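Local structure of putative oxidoreductase (Bacteroides fragilis NCTC 9343, 3FHL) at residues C[36-42]-C[51-57]. The protein is a putative oxidoreductase of the Gfo/Idh/MocA family, probably binding a nicotinamide dinucleotide cofactor through its Rossmann-fold domain. Residues are numbered along the deposited sequence; the frame is centred on the assembly and turned at random.
Sequences IVERSKE and ASIVRSF
The guanidinium of R55 ties the loop after strand 31-37 to the end of strand 52-54: its NH1 donates to both E38 O and K41 O (2.8 Å each), while NH2 forms a salt bridge with E42 OE2 (2.9 Å; weak as a hydrogen bond). All three oxygens lie near the guanidinium plane. With chi1 and chi2 both m, the R55 side chain folds back over residues 38-42, although its CA-to-CB bond points away. Before this loop the two strands pair in parallel, I36 opposite I53 and V37 opposite V54 (CA-CA 4.9 Å). I36 N donates to S52 O (2.9 Å), V54 N to I36 O (3.0 Å) and E38 N to V54 O (2.9 Å). I36 and I53 share one sheet face, where I36 CD1 meets A51 CB at 3.8 Å; on the other, V37 CG2 packs against V54 CG2 (3.8 Å), and V37 CG2 also approaches S56 O (3.6 Å). E38 turns its carboxylate to S44 OG and L43 N within the connecting loop. This is the edge of the six-stranded parallel Rossmann sheet, with strand 52-54 outermost, strand 6-10 beyond 31-37, and helix 58-61 packed on V37 and V54.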
# COMPACT_ATOMS: atom_id res chain seq x y z
N ILE C 36 -29.69 29.15 -16.33
CA ILE C 36 -29.29 27.76 -16.59
C ILE C 36 -29.50 27.42 -18.07
O ILE C 36 -30.60 27.57 -18.59
CB ILE C 36 -30.06 26.75 -15.68
CG1 ILE C 36 -29.80 27.05 -14.19
CG2 ILE C 36 -29.66 25.32 -16.00
CD1 ILE C 36 -30.78 26.37 -13.24
N VAL C 37 -28.44 26.97 -18.73
CA VAL C 37 -28.57 26.43 -20.09
C VAL C 37 -29.20 25.03 -20.06
O VAL C 37 -28.66 24.08 -19.48
CB VAL C 37 -27.23 26.35 -20.83
CG1 VAL C 37 -27.45 25.88 -22.27
CG2 VAL C 37 -26.53 27.68 -20.82
N GLU C 38 -30.37 24.94 -20.68
CA GLU C 38 -30.97 23.66 -21.00
C GLU C 38 -31.33 23.76 -22.48
O GLU C 38 -32.15 24.60 -22.85
CB GLU C 38 -32.21 23.40 -20.15
CG GLU C 38 -31.94 23.20 -18.66
CD GLU C 38 -33.11 22.53 -17.94
OE1 GLU C 38 -33.66 23.14 -17.01
OE2 GLU C 38 -33.48 21.40 -18.32
N ARG C 39 -30.71 22.92 -23.31
CA ARG C 39 -30.89 23.01 -24.77
C ARG C 39 -32.29 22.67 -25.27
O ARG C 39 -32.72 23.21 -26.29
CB ARG C 39 -29.84 22.16 -25.50
CG ARG C 39 -28.44 22.78 -25.51
CD ARG C 39 -27.51 22.07 -26.50
NE ARG C 39 -27.05 20.77 -26.02
CZ ARG C 39 -26.21 19.96 -26.67
NH1 ARG C 39 -25.86 18.80 -26.13
NH2 ARG C 39 -25.71 20.31 -27.85
N SER C 40 -33.02 21.82 -24.54
CA SER C 40 -34.36 21.39 -24.98
C SER C 40 -35.35 21.13 -23.85
O SER C 40 -36.56 21.24 -24.03
CB SER C 40 -34.24 20.14 -25.84
OG SER C 40 -33.73 19.07 -25.07
N LYS C 41 -34.82 20.74 -22.68
CA LYS C 41 -35.66 20.39 -21.53
C LYS C 41 -35.91 21.60 -20.62
O LYS C 41 -35.41 22.69 -20.87
CB LYS C 41 -34.99 19.26 -20.73
CG LYS C 41 -34.88 17.93 -21.47
CD LYS C 41 -33.97 16.97 -20.70
CE LYS C 41 -34.02 15.56 -21.27
NZ LYS C 41 -33.51 14.56 -20.29
N GLU C 42 -36.71 21.39 -19.57
CA GLU C 42 -36.96 22.39 -18.54
C GLU C 42 -36.92 21.74 -17.15
O GLU C 42 -37.76 22.01 -16.28
CB GLU C 42 -38.31 23.08 -18.76
CG GLU C 42 -38.26 24.20 -19.80
CD GLU C 42 -39.59 24.43 -20.50
OE1 GLU C 42 -40.64 24.05 -19.94
OE2 GLU C 42 -39.56 25.01 -21.61
N ALA C 51 -34.75 30.67 -11.41
CA ALA C 51 -33.67 30.71 -12.40
C ALA C 51 -34.29 30.92 -13.77
O ALA C 51 -35.46 30.57 -13.99
CB ALA C 51 -32.87 29.41 -12.37
N SER C 52 -33.51 31.48 -14.69
CA SER C 52 -33.98 31.64 -16.07
C SER C 52 -33.33 30.61 -16.99
O SER C 52 -32.10 30.55 -17.09
CB SER C 52 -33.70 33.06 -16.58
OG SER C 52 -34.43 34.01 -15.84
N ILE C 53 -34.15 29.81 -17.66
CA ILE C 53 -33.65 28.84 -18.63
C ILE C 53 -33.33 29.52 -19.95
O ILE C 53 -34.18 30.17 -20.55
CB ILE C 53 -34.63 27.65 -18.84
CG1 ILE C 53 -34.64 26.76 -17.60
CG2 ILE C 53 -34.24 26.81 -20.07
CD1 ILE C 53 -35.94 26.00 -17.37
N VAL C 54 -32.08 29.38 -20.39
CA VAL C 54 -31.68 29.78 -21.74
C VAL C 54 -31.33 28.53 -22.56
O VAL C 54 -31.11 27.46 -22.00
CB VAL C 54 -30.54 30.84 -21.76
CG1 VAL C 54 -31.03 32.15 -21.15
CG2 VAL C 54 -29.28 30.35 -21.05
N ARG C 55 -31.31 28.68 -23.88
CA ARG C 55 -31.18 27.54 -24.78
C ARG C 55 -29.78 27.34 -25.33
O ARG C 55 -29.50 26.32 -25.97
CB ARG C 55 -32.18 27.67 -25.95
CG ARG C 55 -33.67 27.61 -25.57
CD ARG C 55 -33.99 26.35 -24.81
NE ARG C 55 -35.36 26.30 -24.33
CZ ARG C 55 -35.81 25.44 -23.41
NH1 ARG C 55 -34.98 24.56 -22.86
NH2 ARG C 55 -37.08 25.46 -23.02
N SER C 56 -28.89 28.30 -25.11
CA SER C 56 -27.53 28.19 -25.61
C SER C 56 -26.53 28.80 -24.66
O SER C 56 -26.88 29.62 -23.81
CB SER C 56 -27.40 28.84 -27.00
OG SER C 56 -27.55 30.25 -26.93
N PHE C 57 -25.27 28.38 -24.84
CA PHE C 57 -24.16 28.84 -24.03
C PHE C 57 -23.85 30.31 -24.31
O PHE C 57 -23.53 31.06 -23.38
CB PHE C 57 -22.91 27.98 -24.28
CG PHE C 57 -21.73 28.39 -23.45
CD1 PHE C 57 -21.72 28.19 -22.07
CD2 PHE C 57 -20.63 29.00 -24.04
CE1 PHE C 57 -20.63 28.57 -21.31
CE2 PHE C 57 -19.54 29.38 -23.28
CZ PHE C 57 -19.55 29.17 -21.91